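Local coordinates for protein autoinducer 2 sensor kinase/phosphatase LuxQ (Vibrio cholerae, PDB 3C30) that senses the autoinducer AI-2 through the AI-2–LuxP complex, switching between kinase and phosphatase in a quorum-sensing phosphorelay, at residues Pro81-Ile86 against Gly97-Tyr102; His135-Arg140 against Val157-Asn162; Asn176-Val181 against Ser236-Gln241; Ala183-Pro188 against Tyr231-Ser236. All coordinates share one frame; numbering follows the deposited sequence.

How the contacts relate
All four contacts lie in the periplasmic sensor portion of LuxQ, a Cache-type region with two antiparallel sheets; the catalytic kinase parts belong to the rest of the protein. Contacts 1 and 2 share the first sheet, with centres 10 Å apart, and are joined where L83 O receives G158 N at 2.9 Å. Contacts 3 and 4 share the second sheet and the residue S236; their centres are 15 Å apart, and contact 4 is nested within the loop that contact 3 closes. The two sheets' contacts meet between contacts 2 and 4, where H135 ND1 lies 2.8 Å from Y231 OH. Contact 1 is remote from contact 3, with centres 32 Å apart on opposite sides of the chain's centre.

Contact 1: residues Pro81-Ile86 against Gly97-Tyr102; sequences PDLRFI and GNASFY
L83 reaches over to A99 and Y102, and the apolar part of this contact is carried by a single methyl branch, CD2. It lies 3.8 Å from A99 CB and 4.1 Å from Y102 CD1, approaching the tyrosine ring obliquely. The leucine CG stands anti to the carbonyl carbon (chi1 -72°), and its branched end then comes nearer to 97-102 than its CB does. Leucine suits the place because one methyl reaches both the alanine and the ring, while the short alanine lets the backbone of 98-101 come close to the strand.

The second group of contacts involves polar residues but is van der Waals in kind, for no hydrogen bond crosses between the segments. Y102 brings its hydroxyl against the methylene of D82, OH to CB 3.3 Å, the two side chains crossing at about a right angle with carboxylate and ring planes 30° apart. The acid turns elsewhere: D82 OD2 accepts the backbone N of V160. D82 and L83 face G158 in a classic beta bulge, an irregularity at the start of strand 83-88, between strands 91-95 and 151-160 of the five-stranded, PAS-like sheet. At the bulge itself, D82 O rests 3.3 Å from N98 CB.

Local bonds shape the short helical turn 98-101. S100 OG donates to G97 O at 3.3 Å, nearly in line with the carbonyl, and N98 N is held by D96 OD2. G97 has a positive phi (81°), a backbone shape that glycine adopts readily. F101 CD2 lies over the centre of one face of the Y102 ring, 3.7 Å above its plane.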
loop_
_atom_site.group_PDB
_atom_site.type_symbol
_atom_site.label_atom_id
_atom_site.label_comp_id
_atom_site.label_asym_id
_atom_site.label_seq_id
_atom_site.Cartn_x
_atom_site.Cartn_y
_atom_site.Cartn_z
ATOM N N PRO A 81 -8.121 -2.175 0.705
ATOM C CA PRO A 81 -6.824 -2.037 1.373
ATOM C C PRO A 81 -6.455 -3.366 2.020
ATOM O O PRO A 81 -7.302 -4.255 2.133
ATOM C CB PRO A 81 -7.075 -0.957 2.429
ATOM C CG PRO A 81 -8.520 -0.517 2.222
ATOM C CD PRO A 81 -9.199 -1.667 1.561
ATOM N N ASP A 82 -5.206 -3.513 2.444
ATOM C CA ASP A 82 -4.812 -4.749 3.092
ATOM C C ASP A 82 -5.178 -4.638 4.568
ATOM O O ASP A 82 -5.603 -5.612 5.186
ATOM C CB ASP A 82 -3.310 -5.009 2.929
ATOM C CG ASP A 82 -2.872 -5.056 1.467
ATOM O OD1 ASP A 82 -3.685 -5.451 0.604
ATOM O OD2 ASP A 82 -1.702 -4.709 1.172
ATOM N N LEU A 83 -5.042 -3.430 5.110
ATOM C CA LEU A 83 -5.327 -3.149 6.518
ATOM C C LEU A 83 -6.332 -2.030 6.694
ATOM O O LEU A 83 -6.314 -1.051 5.957
ATOM C CB LEU A 83 -4.057 -2.721 7.253
ATOM C CG LEU A 83 -2.993 -3.755 7.556
ATOM C CD1 LEU A 83 -1.786 -3.058 8.140
ATOM C CD2 LEU A 83 -3.547 -4.774 8.521
ATOM N N ARG A 84 -7.171 -2.158 7.710
ATOM C CA ARG A 84 -8.167 -1.144 7.987
ATOM C C ARG A 84 -8.521 -1.162 9.453
ATOM O O ARG A 84 -8.774 -2.225 10.023
ATOM C CB ARG A 84 -9.437 -1.395 7.172
ATOM C CG ARG A 84 -9.805 -0.253 6.262
ATOM C CD ARG A 84 -11.274 -0.277 5.903
ATOM N NE ARG A 84 -11.622 -1.355 4.989
ATOM C CZ ARG A 84 -12.041 -1.159 3.741
ATOM N NH1 ARG A 84 -12.163 0.073 3.255
ATOM N NH2 ARG A 84 -12.334 -2.200 2.977
ATOM N N PHE A 85 -8.521 0.008 10.078
ATOM C CA PHE A 85 -8.903 0.078 11.477
ATOM C C PHE A 85 -9.311 1.492 11.891
ATOM O O PHE A 85 -8.692 2.478 11.490
ATOM C CB PHE A 85 -7.782 -0.478 12.375
ATOM C CG PHE A 85 -6.564 0.394 12.456
ATOM C CD1 PHE A 85 -6.529 1.482 13.323
ATOM C CD2 PHE A 85 -5.452 0.132 11.658
ATOM C CE1 PHE A 85 -5.407 2.303 13.400
ATOM C CE2 PHE A 85 -4.318 0.948 11.722
ATOM C CZ PHE A 85 -4.297 2.038 12.598
ATOM N N ILE A 86 -10.390 1.572 12.664
ATOM C CA ILE A 86 -10.910 2.843 13.156
ATOM C C ILE A 86 -10.283 3.111 14.519
ATOM O O ILE A 86 -9.963 2.175 15.252
ATOM C CB ILE A 86 -12.448 2.785 13.315
ATOM C CG1 ILE A 86 -13.106 2.649 11.939
ATOM C CG2 ILE A 86 -12.951 4.018 14.047
ATOM C CD1 ILE A 86 -14.592 2.433 12.004
ATOM N N GLY A 97 -8.901 -6.958 11.603
ATOM C CA GLY A 97 -8.217 -8.186 11.959
ATOM C C GLY A 97 -7.140 -8.704 11.016
ATOM O O GLY A 97 -6.521 -9.724 11.313
ATOM N N ASN A 98 -6.907 -8.030 9.893
ATOM C CA ASN A 98 -5.891 -8.473 8.942
ATOM C C ASN A 98 -4.479 -8.186 9.436
ATOM O O ASN A 98 -3.512 -8.769 8.953
ATOM C CB ASN A 98 -6.106 -7.805 7.587
ATOM C CG ASN A 98 -7.387 -8.254 6.912
ATOM O OD1 ASN A 98 -8.282 -7.449 6.649
ATOM N ND2 ASN A 98 -7.485 -9.551 6.627
ATOM N N ALA A 99 -4.361 -7.284 10.397
ATOM C CA ALA A 99 -3.061 -6.943 10.949
ATOM C C ALA A 99 -2.312 -8.195 11.379
ATOM O O ALA A 99 -1.125 -8.339 11.093
ATOM C CB ALA A 99 -3.229 -6.016 12.139
ATOM N N SER A 100 -3.003 -9.105 12.064
ATOM C CA SER A 100 -2.368 -10.332 12.535
ATOM C C SER A 100 -1.913 -11.209 11.376
ATOM O O SER A 100 -0.860 -11.832 11.446
ATOM C CB SER A 100 -3.317 -11.128 13.430
ATOM O OG SER A 100 -4.340 -11.739 12.666
ATOM N N PHE A 101 -2.703 -11.269 10.310
ATOM C CA PHE A 101 -2.314 -12.081 9.169
ATOM C C PHE A 101 -0.938 -11.651 8.694
ATOM O O PHE A 101 -0.204 -12.446 8.099
ATOM C CB PHE A 101 -3.296 -11.929 8.001
ATOM C CG PHE A 101 -2.794 -12.537 6.722
ATOM C CD1 PHE A 101 -2.729 -13.916 6.572
ATOM C CD2 PHE A 101 -2.308 -11.730 5.698
ATOM C CE1 PHE A 101 -2.181 -14.488 5.425
ATOM C CE2 PHE A 101 -1.756 -12.291 4.543
ATOM C CZ PHE A 101 -1.693 -13.675 4.406
ATOM N N TYR A 102 -0.597 -10.387 8.944
ATOM C CA TYR A 102 0.695 -9.853 8.525
ATOM C C TYR A 102 1.738 -9.948 9.610
ATOM O O TYR A 102 2.863 -9.498 9.430
ATOM C CB TYR A 102 0.564 -8.402 8.073
ATOM C CG TYR A 102 -0.234 -8.267 6.810
ATOM C CD1 TYR A 102 -1.604 -7.970 6.843
ATOM C CD2 TYR A 102 0.356 -8.509 5.574
ATOM C CE1 TYR A 102 -2.357 -7.929 5.671
ATOM C CE2 TYR A 102 -0.386 -8.470 4.408
ATOM C CZ TYR A 102 -1.732 -8.185 4.458
ATOM O OH TYR A 102 -2.448 -8.179 3.286
#

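Contact 2: residues His135-Arg140 against Val157-Asn162; sequences HILMRR and VGIVLN
L137 and I159 sit side by side at the tightly packed middle of this contact, exchanging two backbone hydrogen bonds of 2.9 Å each, L137 N to I159 O and I159 N to L137 O. Their CB atoms are 4.3 Å apart on the face that helix 22-47 covers. On the other face G158, with no side chain, allows M138 to fold over the strand: its chain bends at chi3 (121°) and brings CE to 4.2 Å from G158 CA. I136 CG2 meets V160 CG2 there at 4.4 Å; both residues are beta-branched, a shape well accommodated in extended strands.

These are neighbouring strands of an antiparallel hairpin, 134-144 and 151-160, inside the five-stranded PAS-like sheet. Hydrogen-bonded pair R139 and V157 extends the pairing, while the long R139 side chain leaves the partner strand and forms a salt bridge with D45.

L161 keeps the pairing going past the second strand, its N bonded to H135 O (2.9 Å, 175°) and its CD2 touching L137 CD1 at 4.0 Å. The looser end is N162, partly exposed, which lies beside H135 with its amide tilted 25° from the imidazole plane. H135 ND1 is hydrogen-bonded to the hydroxyl of Y231.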
loop_
_atom_site.group_PDB
_atom_site.type_symbol
_atom_site.label_atom_id
_atom_site.label_comp_id
_atom_site.label_asym_id
_atom_site.label_seq_id
_atom_site.Cartn_x
_atom_site.Cartn_y
_atom_site.Cartn_z
ATOM N N HIS A 135 6.852 -3.000 5.372
ATOM C CA HIS A 135 6.671 -1.644 4.863
ATOM C C HIS A 135 5.202 -1.440 4.467
ATOM O O HIS A 135 4.630 -2.207 3.688
ATOM C CB HIS A 135 7.615 -1.422 3.682
ATOM C CG HIS A 135 9.060 -1.536 4.054
ATOM N ND1 HIS A 135 9.856 -0.438 4.300
ATOM C CD2 HIS A 135 9.829 -2.622 4.310
ATOM C CE1 HIS A 135 11.051 -0.841 4.696
ATOM N NE2 HIS A 135 11.060 -2.163 4.711
ATOM N N ILE A 136 4.589 -0.401 5.011
ATOM C CA ILE A 136 3.187 -0.142 4.744
ATOM C C ILE A 136 2.966 1.300 4.327
ATOM O O ILE A 136 3.691 2.187 4.763
ATOM C CB ILE A 136 2.351 -0.366 6.018
ATOM C CG1 ILE A 136 2.838 -1.618 6.752
ATOM C CG2 ILE A 136 0.873 -0.476 5.662
ATOM C CD1 ILE A 136 2.294 -1.736 8.153
ATOM N N LEU A 137 1.967 1.527 3.480
ATOM C CA LEU A 137 1.617 2.874 3.058
ATOM C C LEU A 137 0.298 3.131 3.784
ATOM O O LEU A 137 -0.680 2.425 3.563
ATOM C CB LEU A 137 1.421 2.937 1.544
ATOM C CG LEU A 137 2.683 2.951 0.676
ATOM C CD1 LEU A 137 2.339 2.630 -0.774
ATOM C CD2 LEU A 137 3.344 4.309 0.778
HETATM N N MSE A 138 0.276 4.121 4.669
HETATM C CA MSE A 138 -0.932 4.405 5.428
HETATM C C MSE A 138 -1.505 5.786 5.227
HETATM O O MSE A 138 -0.808 6.698 4.790
HETATM C CB MSE A 138 -0.685 4.188 6.917
HETATM C CG MSE A 138 -0.494 2.742 7.302
HETATM SE SE MSE A 138 -1.106 2.476 9.101
HETATM C CE MSE A 138 -2.456 1.122 8.793
ATOM N N ARG A 139 -2.783 5.923 5.572
ATOM C CA ARG A 139 -3.504 7.181 5.444
ATOM C C ARG A 139 -4.750 7.151 6.324
ATOM O O ARG A 139 -5.366 6.094 6.503
ATOM C CB ARG A 139 -3.904 7.383 3.984
ATOM C CG ARG A 139 -4.690 8.647 3.680
ATOM C CD ARG A 139 -4.825 8.817 2.174
ATOM N NE ARG A 139 -5.374 10.110 1.787
ATOM C CZ ARG A 139 -6.649 10.452 1.926
ATOM N NH1 ARG A 139 -7.514 9.590 2.446
ATOM N NH2 ARG A 139 -7.058 11.653 1.545
ATOM N N ARG A 140 -5.119 8.294 6.898
ATOM C CA ARG A 140 -6.325 8.327 7.718
ATOM C C ARG A 140 -7.323 9.398 7.286
ATOM O O ARG A 140 -6.953 10.451 6.777
ATOM C CB ARG A 140 -5.990 8.524 9.197
ATOM C CG ARG A 140 -5.631 9.936 9.564
ATOM C CD ARG A 140 -5.585 10.102 11.056
ATOM N NE ARG A 140 -5.150 11.451 11.389
ATOM C CZ ARG A 140 -5.319 12.022 12.573
ATOM N NH1 ARG A 140 -5.923 11.362 13.548
ATOM N NH2 ARG A 140 -4.882 13.256 12.777
ATOM N N VAL A 157 -6.373 3.274 6.847
ATOM C CA VAL A 157 -6.263 2.335 5.748
ATOM C C VAL A 157 -4.800 2.151 5.396
ATOM O O VAL A 157 -4.022 3.101 5.461
ATOM C CB VAL A 157 -7.039 2.889 4.539
ATOM C CG1 VAL A 157 -6.467 2.370 3.248
ATOM C CG2 VAL A 157 -8.498 2.517 4.671
ATOM N N GLY A 158 -4.415 0.934 5.026
ATOM C CA GLY A 158 -3.021 0.706 4.681
ATOM C C GLY A 158 -2.760 -0.363 3.643
ATOM O O GLY A 158 -3.527 -1.309 3.530
ATOM N N ILE A 159 -1.678 -0.196 2.877
ATOM C CA ILE A 159 -1.273 -1.161 1.851
ATOM C C ILE A 159 0.051 -1.765 2.291
ATOM O O ILE A 159 1.013 -1.039 2.515
ATOM C CB ILE A 159 -0.994 -0.499 0.496
ATOM C CG1 ILE A 159 -2.123 0.442 0.116
ATOM C CG2 ILE A 159 -0.869 -1.564 -0.590
ATOM C CD1 ILE A 159 -1.804 1.234 -1.134
ATOM N N VAL A 160 0.107 -3.082 2.425
ATOM C CA VAL A 160 1.344 -3.742 2.818
ATOM C C VAL A 160 2.115 -4.024 1.538
ATOM O O VAL A 160 1.579 -4.630 0.615
ATOM C CB VAL A 160 1.056 -5.060 3.554
ATOM C CG1 VAL A 160 2.359 -5.818 3.807
ATOM C CG2 VAL A 160 0.337 -4.758 4.871
ATOM N N LEU A 161 3.368 -3.579 1.480
ATOM C CA LEU A 161 4.193 -3.758 0.289
ATOM C C LEU A 161 4.874 -5.122 0.184
ATOM O O LEU A 161 4.980 -5.681 -0.904
ATOM C CB LEU A 161 5.244 -2.648 0.230
ATOM C CG LEU A 161 4.656 -1.233 0.203
ATOM C CD1 LEU A 161 5.743 -0.222 0.478
ATOM C CD2 LEU A 161 4.006 -0.960 -1.132
ATOM N N ASN A 162 5.333 -5.652 1.313
ATOM C CA ASN A 162 6.010 -6.938 1.333
ATOM C C ASN A 162 5.153 -8.018 0.693
ATOM O O ASN A 162 4.016 -8.226 1.106
ATOM C CB ASN A 162 6.338 -7.348 2.769
ATOM C CG ASN A 162 7.087 -6.271 3.534
ATOM O OD1 ASN A 162 7.956 -6.571 4.339
ATOM N ND2 ASN A 162 6.733 -5.015 3.304
#

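Contact 3: residues Asn176-Val181 against Ser236-Gln241; sequences NSENLV and SIQTNQ
L180 and S236 form a non-hydrogen-bonded antiparallel pair, in which the short axes of 179-181 and 236-239 run 4.9 Å apart with their directions 155° from each other. The strands are neighbours in the second, four-stranded sheet of this Cache-type sensor. The next step along carries a direct backbone bond, I237 N to N179 O at 3.0 Å and close to straight (174°), while S236 CA makes a softer CH···O approach to the same carbonyl.

On the L180 face the leucine sends CD2 against S236 CB; serine is small enough to let the methyl settle on the strand. On the other face I237 extends CD1 to N179 CB, 3.8 Å away, and the isoleucine also packs on L193, Y199 and V204. The amide of N179 is buried but its polar atoms are satisfied: OD1 accepts T192 OG1 and ND2 donates to the hydroxyl of Y199. An asparagine fits here because it can serve a donor and an acceptor from one short group.

Before the strand, N176 takes a positive phi as the C-prime residue of a Schellman motif ending helix 165-174. The chain then passes S177, whose hydroxyl pairs with S175 OG, and continues through E178. E178 stretches its extended chain alongside 236-239 toward T239, and the Q238 amide lies by it, carboxylate and amide planes 72° apart. The carboxylate OE2 bonds to Y199 OH, whereas OE1 takes T239 OG1 on its syn side, 18° out of the carboxylate plane, and weakly T239 N.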
loop_
_atom_site.group_PDB
_atom_site.type_symbol
_atom_site.label_atom_id
_atom_site.label_comp_id
_atom_site.label_asym_id
_atom_site.label_seq_id
_atom_site.Cartn_x
_atom_site.Cartn_y
_atom_site.Cartn_z
ATOM N N ASN A 176 3.559 -2.680 -19.303
ATOM C CA ASN A 176 4.032 -3.723 -20.209
ATOM C C ASN A 176 5.525 -3.976 -20.008
ATOM O O ASN A 176 6.287 -4.105 -20.969
ATOM C CB ASN A 176 3.760 -3.341 -21.668
ATOM C CG ASN A 176 2.295 -3.029 -21.932
ATOM O OD1 ASN A 176 1.844 -1.893 -21.743
ATOM N ND2 ASN A 176 1.543 -4.042 -22.363
ATOM N N SER A 177 5.943 -4.034 -18.749
ATOM C CA SER A 177 7.337 -4.288 -18.429
ATOM C C SER A 177 7.566 -5.788 -18.451
ATOM O O SER A 177 6.643 -6.567 -18.231
ATOM C CB SER A 177 7.686 -3.737 -17.044
ATOM O OG SER A 177 7.844 -2.335 -17.066
ATOM N N GLU A 178 8.802 -6.189 -18.713
ATOM C CA GLU A 178 9.140 -7.598 -18.763
ATOM C C GLU A 178 9.023 -8.186 -17.362
ATOM O O GLU A 178 8.342 -9.188 -17.147
ATOM C CB GLU A 178 10.559 -7.750 -19.271
ATOM C CG GLU A 178 10.709 -8.767 -20.362
ATOM C CD GLU A 178 12.150 -9.194 -20.521
ATOM O OE1 GLU A 178 12.918 -8.475 -21.200
ATOM O OE2 GLU A 178 12.520 -10.240 -19.944
ATOM N N ASN A 179 9.710 -7.555 -16.416
ATOM C CA ASN A 179 9.684 -7.962 -15.025
ATOM C C ASN A 179 9.960 -6.735 -14.178
ATOM O O ASN A 179 10.567 -5.770 -14.638
ATOM C CB ASN A 179 10.753 -9.004 -14.715
ATOM C CG ASN A 179 10.306 -10.416 -15.000
ATOM O OD1 ASN A 179 9.188 -10.817 -14.660
ATOM N ND2 ASN A 179 11.196 -11.196 -15.604
ATOM N N LEU A 180 9.512 -6.781 -12.931
ATOM C CA LEU A 180 9.721 -5.689 -12.006
ATOM C C LEU A 180 10.049 -6.289 -10.654
ATOM O O LEU A 180 9.704 -7.430 -10.378
ATOM C CB LEU A 180 8.455 -4.836 -11.878
ATOM C CG LEU A 180 7.968 -3.994 -13.059
ATOM C CD1 LEU A 180 6.784 -3.158 -12.622
ATOM C CD2 LEU A 180 9.052 -3.089 -13.535
ATOM N N VAL A 181 10.741 -5.529 -9.821
ATOM C CA VAL A 181 11.058 -5.981 -8.481
ATOM C C VAL A 181 11.098 -4.751 -7.606
ATOM O O VAL A 181 11.816 -3.799 -7.897
ATOM C CB VAL A 181 12.411 -6.741 -8.409
ATOM C CG1 VAL A 181 13.296 -6.348 -9.550
ATOM C CG2 VAL A 181 13.097 -6.457 -7.083
ATOM N N SER A 236 13.018 -2.179 -13.216
ATOM C CA SER A 236 12.300 -2.630 -14.395
ATOM C C SER A 236 13.333 -3.256 -15.322
ATOM O O SER A 236 14.324 -2.628 -15.670
ATOM C CB SER A 236 11.571 -1.457 -15.074
ATOM O OG SER A 236 12.466 -0.465 -15.542
ATOM N N ILE A 237 13.121 -4.507 -15.692
ATOM C CA ILE A 237 14.068 -5.189 -16.557
ATOM C C ILE A 237 13.538 -5.300 -17.969
ATOM O O ILE A 237 12.479 -5.878 -18.204
ATOM C CB ILE A 237 14.364 -6.608 -16.052
ATOM C CG1 ILE A 237 14.597 -6.581 -14.545
ATOM C CG2 ILE A 237 15.599 -7.146 -16.733
ATOM C CD1 ILE A 237 14.233 -7.862 -13.849
ATOM N N GLN A 238 14.278 -4.739 -18.909
ATOM C CA GLN A 238 13.878 -4.808 -20.298
ATOM C C GLN A 238 14.996 -5.481 -21.068
ATOM O O GLN A 238 16.170 -5.147 -20.899
ATOM C CB GLN A 238 13.622 -3.410 -20.857
ATOM C CG GLN A 238 12.544 -3.393 -21.921
ATOM C CD GLN A 238 11.242 -4.004 -21.418
ATOM O OE1 GLN A 238 10.640 -3.522 -20.446
ATOM N NE2 GLN A 238 10.802 -5.075 -22.074
ATOM N N THR A 239 14.627 -6.450 -21.893
ATOM C CA THR A 239 15.601 -7.164 -22.700
ATOM C C THR A 239 15.996 -6.313 -23.894
ATOM O O THR A 239 15.139 -5.765 -24.581
ATOM C CB THR A 239 15.033 -8.502 -23.189
ATOM O OG1 THR A 239 15.063 -9.446 -22.111
ATOM C CG2 THR A 239 15.841 -9.035 -24.356
ATOM N N ASN A 240 17.300 -6.193 -24.120
ATOM C CA ASN A 240 17.824 -5.408 -25.229
ATOM C C ASN A 240 17.274 -5.989 -26.528
ATOM O O ASN A 240 17.718 -7.040 -26.990
ATOM C CB ASN A 240 19.348 -5.467 -25.227
ATOM C CG ASN A 240 19.968 -4.277 -25.905
ATOM O OD1 ASN A 240 21.188 -4.187 -26.028
ATOM N ND2 ASN A 240 19.131 -3.346 -26.348
ATOM N N GLN A 241 16.301 -5.295 -27.109
ATOM C CA GLN A 241 15.652 -5.751 -28.330
ATOM C C GLN A 241 16.569 -5.845 -29.546
ATOM O O GLN A 241 16.234 -6.549 -30.500
ATOM C CB GLN A 241 14.450 -4.855 -28.648
ATOM C CG GLN A 241 13.503 -5.419 -29.711
ATOM C CD GLN A 241 12.742 -6.664 -29.250
ATOM O OE1 GLN A 241 12.879 -7.106 -28.105
ATOM N NE2 GLN A 241 11.932 -7.227 -30.145
#

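Contact 4: residues Ala183-Pro188 against Tyr231-Ser236; sequences AVDTTP and YLCVYS
A183 CB meets the Y235 ring at its edge, near the ring plane, 4.0 Å from CE1, while C233 SG lies 3.4 Å above one face, offset toward the rim. The cysteine SG points anti to the backbone N (chi1 179°), which carries the sulfur along the strand to the ring. The other tyrosine, Y231, is also met at its edge: V184 CG2 approaches CE1 at 3.5 Å, the valine and tyrosine crossing obliquely. The same methyl reaches L232 CD2 at 4.0 Å, while V184 CG1 also lies near the tyrosine, 3.7 Å from Y231 CD1.

Backbone pairing joins A183 and C233 as a hydrogen-bonded antiparallel pair, A183 N to C233 O at 2.8 Å and C233 N to A183 O at 2.9 Å, where strand 179-183 of the four-stranded sheet gives way to a loop. V184 is the centre of an inverse gamma turn, closed by a weak bond from D185 N to A183 O; its own N binds T187 O, and the chain heads back toward strand 188-191.

D185, the last residue of the turn, stands its carboxylate at 77° to the Y231 ring. OD1 comes 3.4 Å from C233 CB, and OD2 sits near Y231 O; both oxygens of that pair are acceptors, and their nearness is not a hydrogen bond.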
loop_
_atom_site.group_PDB
_atom_site.type_symbol
_atom_site.label_atom_id
_atom_site.label_comp_id
_atom_site.label_asym_id
_atom_site.label_seq_id
_atom_site.Cartn_x
_atom_site.Cartn_y
_atom_site.Cartn_z
ATOM N N ALA A 183 12.110 -3.081 -4.246
ATOM C CA ALA A 183 13.055 -3.321 -3.171
ATOM C C ALA A 183 13.310 -2.104 -2.314
ATOM O O ALA A 183 13.211 -0.972 -2.781
ATOM C CB ALA A 183 14.382 -3.830 -3.746
ATOM N N VAL A 184 13.602 -2.356 -1.041
ATOM C CA VAL A 184 13.957 -1.295 -0.118
ATOM C C VAL A 184 15.473 -1.428 -0.141
ATOM O O VAL A 184 16.136 -1.735 0.844
ATOM C CB VAL A 184 13.374 -1.510 1.303
ATOM C CG1 VAL A 184 14.087 -0.609 2.317
ATOM C CG2 VAL A 184 11.889 -1.169 1.292
ATOM N N ASP A 185 15.971 -1.281 -1.360
ATOM C CA ASP A 185 17.380 -1.309 -1.694
ATOM C C ASP A 185 18.241 -2.471 -1.231
ATOM O O ASP A 185 18.597 -2.603 -0.058
ATOM C CB ASP A 185 17.912 0.044 -1.297
ATOM C CG ASP A 185 16.979 1.137 -1.772
ATOM O OD1 ASP A 185 16.671 1.144 -2.983
ATOM O OD2 ASP A 185 16.523 1.962 -0.956
ATOM N N THR A 186 18.573 -3.299 -2.220
ATOM C CA THR A 186 19.348 -4.516 -2.055
ATOM C C THR A 186 18.419 -5.563 -1.486
ATOM O O THR A 186 18.646 -6.757 -1.670
ATOM C CB THR A 186 20.544 -4.349 -1.106
ATOM O OG1 THR A 186 21.491 -3.445 -1.690
ATOM C CG2 THR A 186 21.229 -5.699 -0.869
ATOM N N THR A 187 17.365 -5.117 -0.803
ATOM C CA THR A 187 16.402 -6.043 -0.224
ATOM C C THR A 187 15.042 -5.988 -0.924
ATOM O O THR A 187 14.326 -4.990 -0.855
ATOM C CB THR A 187 16.216 -5.774 1.261
ATOM O OG1 THR A 187 17.502 -5.650 1.877
ATOM C CG2 THR A 187 15.473 -6.919 1.912
ATOM N N PRO A 188 14.683 -7.076 -1.622
ATOM C CA PRO A 188 13.427 -7.227 -2.364
ATOM C C PRO A 188 12.215 -7.386 -1.455
ATOM O O PRO A 188 12.253 -8.145 -0.483
ATOM C CB PRO A 188 13.661 -8.488 -3.194
ATOM C CG PRO A 188 15.133 -8.572 -3.299
ATOM C CD PRO A 188 15.582 -8.201 -1.926
ATOM N N TYR A 231 12.355 5.778 -0.435
ATOM C CA TYR A 231 13.405 4.774 -0.591
ATOM C C TYR A 231 12.906 3.517 -1.332
ATOM O O TYR A 231 13.656 2.570 -1.540
ATOM C CB TYR A 231 13.977 4.404 0.781
ATOM C CG TYR A 231 12.959 3.869 1.765
ATOM C CD1 TYR A 231 12.384 2.619 1.579
ATOM C CD2 TYR A 231 12.563 4.620 2.882
ATOM C CE1 TYR A 231 11.432 2.115 2.471
ATOM C CE2 TYR A 231 11.604 4.128 3.786
ATOM C CZ TYR A 231 11.041 2.866 3.567
ATOM O OH TYR A 231 10.065 2.344 4.403
ATOM N N LEU A 232 11.637 3.516 -1.727
ATOM C CA LEU A 232 11.064 2.392 -2.453
ATOM C C LEU A 232 11.586 2.427 -3.873
ATOM O O LEU A 232 11.276 3.346 -4.622
ATOM C CB LEU A 232 9.542 2.492 -2.495
ATOM C CG LEU A 232 8.843 2.444 -1.146
ATOM C CD1 LEU A 232 7.353 2.654 -1.359
ATOM C CD2 LEU A 232 9.120 1.112 -0.474
ATOM N N CYS A 233 12.360 1.415 -4.244
ATOM C CA CYS A 233 12.927 1.353 -5.578
ATOM C C CYS A 233 12.346 0.237 -6.435
ATOM O O CYS A 233 12.407 -0.942 -6.075
ATOM C CB CYS A 233 14.438 1.182 -5.482
ATOM S SG CYS A 233 15.290 1.056 -7.072
ATOM N N VAL A 234 11.780 0.621 -7.574
ATOM C CA VAL A 234 11.227 -0.344 -8.505
ATOM C C VAL A 234 12.207 -0.566 -9.635
ATOM O O VAL A 234 12.543 0.365 -10.358
ATOM C CB VAL A 234 9.939 0.136 -9.154
ATOM C CG1 VAL A 234 9.531 -0.839 -10.239
ATOM C CG2 VAL A 234 8.849 0.254 -8.119
ATOM N N TYR A 235 12.667 -1.799 -9.781
ATOM C CA TYR A 235 13.571 -2.143 -10.863
ATOM C C TYR A 235 12.735 -2.665 -12.018
ATOM O O TYR A 235 11.831 -3.480 -11.823
ATOM C CB TYR A 235 14.537 -3.230 -10.425
ATOM C CG TYR A 235 15.501 -2.785 -9.367
ATOM C CD1 TYR A 235 15.135 -2.760 -8.028
ATOM C CD2 TYR A 235 16.783 -2.369 -9.712
ATOM C CE1 TYR A 235 16.028 -2.327 -7.053
ATOM C CE2 TYR A 235 17.677 -1.936 -8.756
ATOM C CZ TYR A 235 17.297 -1.914 -7.428
ATOM O OH TYR A 235 18.186 -1.444 -6.487
ATOM N N SER A 236 13.018 -2.179 -13.216
ATOM C CA SER A 236 12.300 -2.630 -14.395
ATOM C C SER A 236 13.333 -3.256 -15.322
ATOM O O SER A 236 14.324 -2.628 -15.670
ATOM C CB SER A 236 11.571 -1.457 -15.074
ATOM O OG SER A 236 12.466 -0.465 -15.542
#